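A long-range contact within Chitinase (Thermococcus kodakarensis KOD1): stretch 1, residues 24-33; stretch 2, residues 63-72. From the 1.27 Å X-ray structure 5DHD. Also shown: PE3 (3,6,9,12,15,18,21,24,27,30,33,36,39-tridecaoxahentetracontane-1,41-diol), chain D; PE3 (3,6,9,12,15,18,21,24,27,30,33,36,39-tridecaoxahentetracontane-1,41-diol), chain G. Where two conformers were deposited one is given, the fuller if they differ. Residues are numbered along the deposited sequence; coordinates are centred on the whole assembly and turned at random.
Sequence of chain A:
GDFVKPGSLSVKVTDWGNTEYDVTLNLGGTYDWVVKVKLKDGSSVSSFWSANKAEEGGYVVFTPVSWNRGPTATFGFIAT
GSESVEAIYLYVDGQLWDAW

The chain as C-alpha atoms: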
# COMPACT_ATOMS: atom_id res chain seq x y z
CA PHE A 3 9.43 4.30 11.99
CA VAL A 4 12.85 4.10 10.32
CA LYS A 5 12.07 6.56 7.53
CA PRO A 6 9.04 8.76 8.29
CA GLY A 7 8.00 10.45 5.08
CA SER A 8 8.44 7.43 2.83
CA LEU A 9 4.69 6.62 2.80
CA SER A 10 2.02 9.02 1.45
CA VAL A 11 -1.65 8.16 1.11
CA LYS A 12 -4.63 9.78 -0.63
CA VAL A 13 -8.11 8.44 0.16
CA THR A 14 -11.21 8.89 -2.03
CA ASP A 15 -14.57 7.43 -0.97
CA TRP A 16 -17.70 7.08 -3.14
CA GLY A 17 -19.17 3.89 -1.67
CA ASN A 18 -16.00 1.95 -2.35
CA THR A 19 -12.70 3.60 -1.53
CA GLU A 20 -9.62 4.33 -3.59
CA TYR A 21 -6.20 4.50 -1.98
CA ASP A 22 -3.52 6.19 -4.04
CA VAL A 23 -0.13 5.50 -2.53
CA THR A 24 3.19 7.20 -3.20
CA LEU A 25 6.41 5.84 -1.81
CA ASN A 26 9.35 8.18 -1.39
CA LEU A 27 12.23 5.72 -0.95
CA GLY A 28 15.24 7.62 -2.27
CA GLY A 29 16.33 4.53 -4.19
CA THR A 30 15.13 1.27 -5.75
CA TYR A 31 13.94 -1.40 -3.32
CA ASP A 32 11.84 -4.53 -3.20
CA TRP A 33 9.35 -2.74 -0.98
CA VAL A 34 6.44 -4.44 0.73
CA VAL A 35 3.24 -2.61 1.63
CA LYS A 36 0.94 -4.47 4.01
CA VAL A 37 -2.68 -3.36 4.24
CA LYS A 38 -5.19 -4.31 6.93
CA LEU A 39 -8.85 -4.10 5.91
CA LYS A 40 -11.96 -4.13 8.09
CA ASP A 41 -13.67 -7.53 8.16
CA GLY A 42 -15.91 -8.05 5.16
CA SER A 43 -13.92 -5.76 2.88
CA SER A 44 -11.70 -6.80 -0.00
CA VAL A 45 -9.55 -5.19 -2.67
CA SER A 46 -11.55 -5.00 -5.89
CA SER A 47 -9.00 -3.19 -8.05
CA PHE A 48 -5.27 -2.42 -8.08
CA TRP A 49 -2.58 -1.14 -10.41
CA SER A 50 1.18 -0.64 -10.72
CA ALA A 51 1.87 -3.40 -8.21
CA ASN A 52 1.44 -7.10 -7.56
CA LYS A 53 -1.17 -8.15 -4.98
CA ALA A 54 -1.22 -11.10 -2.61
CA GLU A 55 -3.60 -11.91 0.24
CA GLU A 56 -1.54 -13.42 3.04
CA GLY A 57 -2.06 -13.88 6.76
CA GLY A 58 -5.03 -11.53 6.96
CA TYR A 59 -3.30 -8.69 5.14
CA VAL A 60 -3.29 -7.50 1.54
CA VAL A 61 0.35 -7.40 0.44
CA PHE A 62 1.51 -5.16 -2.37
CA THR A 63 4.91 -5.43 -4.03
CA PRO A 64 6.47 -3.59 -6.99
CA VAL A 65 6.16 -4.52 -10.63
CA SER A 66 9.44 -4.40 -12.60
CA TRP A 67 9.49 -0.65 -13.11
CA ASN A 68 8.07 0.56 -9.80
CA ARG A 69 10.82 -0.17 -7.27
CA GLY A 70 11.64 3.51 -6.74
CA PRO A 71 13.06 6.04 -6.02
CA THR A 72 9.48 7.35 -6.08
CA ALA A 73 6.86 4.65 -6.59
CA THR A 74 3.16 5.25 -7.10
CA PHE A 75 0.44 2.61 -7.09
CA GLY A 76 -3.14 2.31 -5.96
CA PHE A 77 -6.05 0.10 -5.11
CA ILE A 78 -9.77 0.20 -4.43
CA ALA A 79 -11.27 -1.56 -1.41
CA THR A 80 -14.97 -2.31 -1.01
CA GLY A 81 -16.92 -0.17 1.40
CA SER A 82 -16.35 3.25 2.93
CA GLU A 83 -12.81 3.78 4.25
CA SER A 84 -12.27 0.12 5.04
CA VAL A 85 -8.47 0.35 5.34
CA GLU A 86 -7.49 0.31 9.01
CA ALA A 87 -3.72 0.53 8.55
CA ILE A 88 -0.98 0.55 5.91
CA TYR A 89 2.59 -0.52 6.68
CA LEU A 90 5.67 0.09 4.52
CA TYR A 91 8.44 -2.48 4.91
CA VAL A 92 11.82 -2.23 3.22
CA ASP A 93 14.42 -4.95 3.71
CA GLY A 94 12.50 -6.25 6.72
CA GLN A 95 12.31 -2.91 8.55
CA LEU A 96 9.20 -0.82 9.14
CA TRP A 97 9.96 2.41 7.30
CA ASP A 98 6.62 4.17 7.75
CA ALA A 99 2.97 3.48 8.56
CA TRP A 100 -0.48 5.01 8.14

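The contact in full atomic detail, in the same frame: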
# COMPACT_ATOMS: atom_id res chain seq x y z
N THR A 24 1.91 6.80 -2.63
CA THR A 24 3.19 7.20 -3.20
C THR A 24 4.26 6.89 -2.18
O THR A 24 4.14 7.24 -1.00
CB THR A 24 3.23 8.72 -3.48
OG1 THR A 24 2.31 9.02 -4.53
CG2 THR A 24 4.63 9.15 -3.93
N LEU A 25 5.29 6.20 -2.65
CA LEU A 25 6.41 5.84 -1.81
C LEU A 25 7.61 6.68 -2.19
O LEU A 25 8.00 6.74 -3.35
CB LEU A 25 6.76 4.35 -1.96
CG LEU A 25 5.62 3.36 -1.81
CD1 LEU A 25 6.16 1.93 -2.02
CD2 LEU A 25 4.94 3.48 -0.42
N ASN A 26 8.19 7.34 -1.20
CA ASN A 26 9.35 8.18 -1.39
C ASN A 26 10.49 7.42 -0.72
O ASN A 26 10.73 7.60 0.46
CB ASN A 26 9.07 9.53 -0.71
CG ASN A 26 10.30 10.38 -0.58
OD1 ASN A 26 11.12 10.43 -1.49
ND2 ASN A 26 10.42 11.08 0.54
N LEU A 27 11.16 6.56 -1.48
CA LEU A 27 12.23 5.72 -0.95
C LEU A 27 13.66 6.22 -1.10
O LEU A 27 14.54 5.78 -0.36
CB LEU A 27 12.10 4.33 -1.57
CG LEU A 27 10.66 3.77 -1.56
CD1 LEU A 27 10.67 2.41 -2.26
CD2 LEU A 27 10.13 3.64 -0.11
N GLY A 28 13.90 7.11 -2.06
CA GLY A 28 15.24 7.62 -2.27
C GLY A 28 16.14 6.66 -3.04
O GLY A 28 17.31 6.95 -3.26
N GLY A 29 15.58 5.53 -3.45
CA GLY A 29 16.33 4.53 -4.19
C GLY A 29 15.40 3.41 -4.62
O GLY A 29 14.21 3.45 -4.32
N THR A 30 15.94 2.40 -5.31
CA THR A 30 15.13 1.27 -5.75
C THR A 30 15.20 0.12 -4.75
O THR A 30 16.29 -0.34 -4.39
CB THR A 30 15.57 0.77 -7.14
OG1 THR A 30 16.99 0.51 -7.12
CG2 THR A 30 15.27 1.82 -8.21
N TYR A 31 14.03 -0.33 -4.31
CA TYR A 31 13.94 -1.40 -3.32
C TYR A 31 12.81 -2.36 -3.62
O TYR A 31 11.87 -2.03 -4.35
CB TYR A 31 13.62 -0.80 -1.94
CG TYR A 31 14.67 0.11 -1.37
CD1 TYR A 31 15.70 -0.41 -0.57
CD2 TYR A 31 14.66 1.49 -1.62
CE1 TYR A 31 16.68 0.42 -0.04
CE2 TYR A 31 15.65 2.32 -1.09
CZ TYR A 31 16.65 1.77 -0.29
OH TYR A 31 17.64 2.57 0.24
N ASP A 32 12.90 -3.55 -3.05
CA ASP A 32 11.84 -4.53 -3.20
C ASP A 32 10.94 -4.25 -2.00
O ASP A 32 10.90 -5.01 -1.03
CB ASP A 32 12.40 -5.95 -3.15
CG ASP A 32 13.25 -6.27 -4.37
OD1 ASP A 32 12.77 -6.01 -5.48
OD2 ASP A 32 14.38 -6.77 -4.23
N TRP A 33 10.23 -3.13 -2.07
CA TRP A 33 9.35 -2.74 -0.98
C TRP A 33 8.16 -3.67 -0.81
O TRP A 33 7.77 -4.40 -1.72
CB TRP A 33 8.87 -1.30 -1.19
CG TRP A 33 8.29 -0.98 -2.55
CD1 TRP A 33 8.92 -0.36 -3.59
CD2 TRP A 33 6.93 -1.18 -2.97
NE1 TRP A 33 8.03 -0.15 -4.63
CE2 TRP A 33 6.81 -0.65 -4.27
CE3 TRP A 33 5.80 -1.75 -2.36
CZ2 TRP A 33 5.59 -0.67 -4.98
CZ3 TRP A 33 4.59 -1.78 -3.06
CH2 TRP A 33 4.50 -1.24 -4.36
N THR A 63 3.49 -5.46 -3.71
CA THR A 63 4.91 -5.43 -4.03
C THR A 63 5.06 -4.78 -5.40
O THR A 63 4.13 -4.76 -6.21
CB THR A 63 5.53 -6.85 -4.00
OG1 THR A 63 4.73 -7.75 -4.78
CG2 THR A 63 5.60 -7.36 -2.56
N PRO A 64 6.26 -4.25 -5.70
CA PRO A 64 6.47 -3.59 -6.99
C PRO A 64 6.52 -4.44 -8.24
O PRO A 64 6.97 -5.59 -8.21
CB PRO A 64 7.80 -2.85 -6.80
CG PRO A 64 8.55 -3.74 -5.83
CD PRO A 64 7.47 -4.21 -4.86
N VAL A 65 6.04 -3.87 -9.33
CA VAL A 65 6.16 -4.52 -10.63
C VAL A 65 7.58 -4.11 -11.04
O VAL A 65 8.22 -3.31 -10.37
CB VAL A 65 5.08 -4.04 -11.64
CG1 VAL A 65 3.72 -4.59 -11.20
CG2 VAL A 65 5.04 -2.51 -11.76
N SER A 66 8.07 -4.67 -12.15
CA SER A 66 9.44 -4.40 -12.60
C SER A 66 9.95 -2.97 -12.57
O SER A 66 11.09 -2.71 -12.16
CB SER A 66 9.62 -4.95 -14.02
OG SER A 66 8.91 -4.16 -14.97
N TRP A 67 9.11 -2.04 -12.99
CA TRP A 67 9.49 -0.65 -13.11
C TRP A 67 9.14 0.28 -11.96
O TRP A 67 9.42 1.47 -12.03
CB TRP A 67 8.85 -0.07 -14.37
CG TRP A 67 7.34 -0.32 -14.45
CD1 TRP A 67 6.71 -1.33 -15.13
CD2 TRP A 67 6.29 0.48 -13.88
NE1 TRP A 67 5.34 -1.19 -15.03
CE2 TRP A 67 5.06 -0.09 -14.26
CE3 TRP A 67 6.29 1.64 -13.08
CZ2 TRP A 67 3.82 0.46 -13.88
CZ3 TRP A 67 5.07 2.18 -12.70
CH2 TRP A 67 3.85 1.59 -13.10
N ASN A 68 8.55 -0.27 -10.90
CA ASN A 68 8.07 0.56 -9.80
C ASN A 68 8.75 0.34 -8.46
O ASN A 68 8.11 0.44 -7.41
CB ASN A 68 6.54 0.34 -9.69
CG ASN A 68 5.79 1.57 -9.23
OD1 ASN A 68 6.32 2.69 -9.24
ND2 ASN A 68 4.54 1.37 -8.82
N ARG A 69 10.06 0.07 -8.50
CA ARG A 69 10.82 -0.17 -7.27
C ARG A 69 11.33 1.11 -6.61
O ARG A 69 11.85 1.07 -5.50
CB ARG A 69 12.01 -1.10 -7.54
CG ARG A 69 11.57 -2.48 -8.01
CD ARG A 69 12.76 -3.41 -8.32
NE ARG A 69 13.47 -3.85 -7.12
CZ ARG A 69 14.72 -3.50 -6.82
NH1 ARG A 69 15.42 -2.72 -7.64
NH2 ARG A 69 15.25 -3.90 -5.67
N GLY A 70 11.18 2.24 -7.29
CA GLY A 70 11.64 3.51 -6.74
C GLY A 70 12.45 4.31 -7.75
O GLY A 70 12.55 3.90 -8.91
N PRO A 71 13.06 5.44 -7.35
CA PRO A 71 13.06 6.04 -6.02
C PRO A 71 11.69 6.50 -5.51
O PRO A 71 11.43 6.48 -4.31
CB PRO A 71 14.05 7.19 -6.14
CG PRO A 71 13.93 7.59 -7.58
CD PRO A 71 13.85 6.26 -8.29
N THR A 72 10.83 6.92 -6.43
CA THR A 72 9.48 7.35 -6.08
C THR A 72 8.52 6.40 -6.80
O THR A 72 8.46 6.39 -8.03
CB THR A 72 9.20 8.80 -6.52
OG1 THR A 72 10.17 9.68 -5.92
CG2 THR A 72 7.82 9.23 -6.05
C42 PE3 D . -1.70 13.30 -3.90
C41 PE3 D . -2.48 14.52 -3.46
O40 PE3 D . -3.50 14.77 -4.42
C39 PE3 D . -4.21 15.92 -3.98
C38 PE3 D . -5.33 16.26 -4.96
O37 PE3 D . -6.26 15.19 -5.04
C36 PE3 D . -7.30 15.52 -5.97
C35 PE3 D . -8.32 14.35 -6.08
O34 PE3 D . -7.68 13.17 -6.62
C33 PE3 D . -8.62 12.09 -6.69
C32 PE3 D . -7.93 10.82 -7.25
O31 PE3 D . -6.58 11.08 -7.67
C30 PE3 D . -6.04 9.86 -8.15
C29 PE3 D . -4.61 10.06 -8.64
O28 PE3 D . -3.77 10.42 -7.53
C27 PE3 D . -2.44 10.55 -8.05
C26 PE3 D . -1.46 10.90 -6.93
O25 PE3 D . -1.56 9.97 -5.84
C24 PE3 D . -0.57 10.38 -4.91
C23 PE3 D . -0.56 9.45 -3.71
O22 PE3 D . -0.47 10.16 -2.50
O31 PE3 G . 13.12 8.75 2.09
C30 PE3 G . 12.52 9.87 2.75
C29 PE3 G . 11.94 9.42 4.09
O HOH W 1 12.35 9.25 -3.55

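The two stretches run antiparallel, with Trp-33 lying opposite Thr-63 (CA to CA 6.0 Å) and Asn-26 opposite Thr-72 (CA to CA 4.8 Å). Together they bury 725 Å², most of it in loop segments.

The CA-to-CB bond of Thr-63 points away overall, yet Thr-63 CG2 lies 3.8 Å from Trp-33 O; Thr-63 C is 3.7 Å from Trp-33 CH2, over a face of the indole. Pro-64 covers that same face. Its CD sits 3.7 Å from the centroid of the six-membered ring of Trp-33 and 15° off the ring normal, the geometry of a CH-pi contact, in which a C-H beside the proline nitrogen meets the electron-rich ring. Pro-64 CB adds apolar packing at 3.5 Å from Trp-33 CE2.

Val-65 to Asn-68 form a type I turn, closed by a bond from Asn-68 N to Val-65 O (3.1 Å). Val-65, Ser-66 and Trp-67 make no contact with stretch 1; the turn returns the chain at Asn-68, whose O accepts a hydrogen bond from Trp-33 NE1 (2.8 Å, 152° at the hydrogen). This satisfies the one polar atom of a buried indole at the ring's edge.

Arg-69 has the largest area covered, 126 Å². Its carbonyl O accepts from Tyr-31 N (2.9 Å, 168°) and also receives a CA-H...O contact from Thr-30 CA (3.3 Å). Its side chain forms a salt bridge with Asp-32: Arg-69 NE to Asp-32 OD1 is 2.8 Å, while the second bond, Arg-69 NH2 to Asp-32 OD2, is weak at 3.3 Å. Asp-32 OD1 approaches the guanidinium edge, leaving one face against the backbone of Thr-30 and Tyr-31.

Gly-70 brings the backbones close, its CA 4.3 Å from Thr-30 CA. A CB here would lie 2.1 Å from Gly-29 O, a clash, and the phi/psi of 132/-173° independently calls for glycine. Instead, Gly-29 O receives CA-H...O contacts from Gly-70 CA (3.5 Å) and Pro-71 CA (3.3 Å).

Pro-71, preceded by a cis peptide bond, offers its O to Leu-27 N (2.8 Å, 150°) and, weakly, to Gly-28 N (3.4 Å, 139°). A water reinforces this corner, accepting from Gly-28 N (3.0 Å to the water O) and donating to Asn-26 OD1 (2.7 Å from the water O).

Thr-72 forms an antiparallel, non-hydrogen-bonded bridge with Asn-26, their side chains on the same sheet face. Beside it, Thr-72 CA approaches Leu-25 O at 3.2 Å, and Thr-72 CG2 meets Thr-24 CG2 at 3.8 Å, a methyl-to-methyl contact.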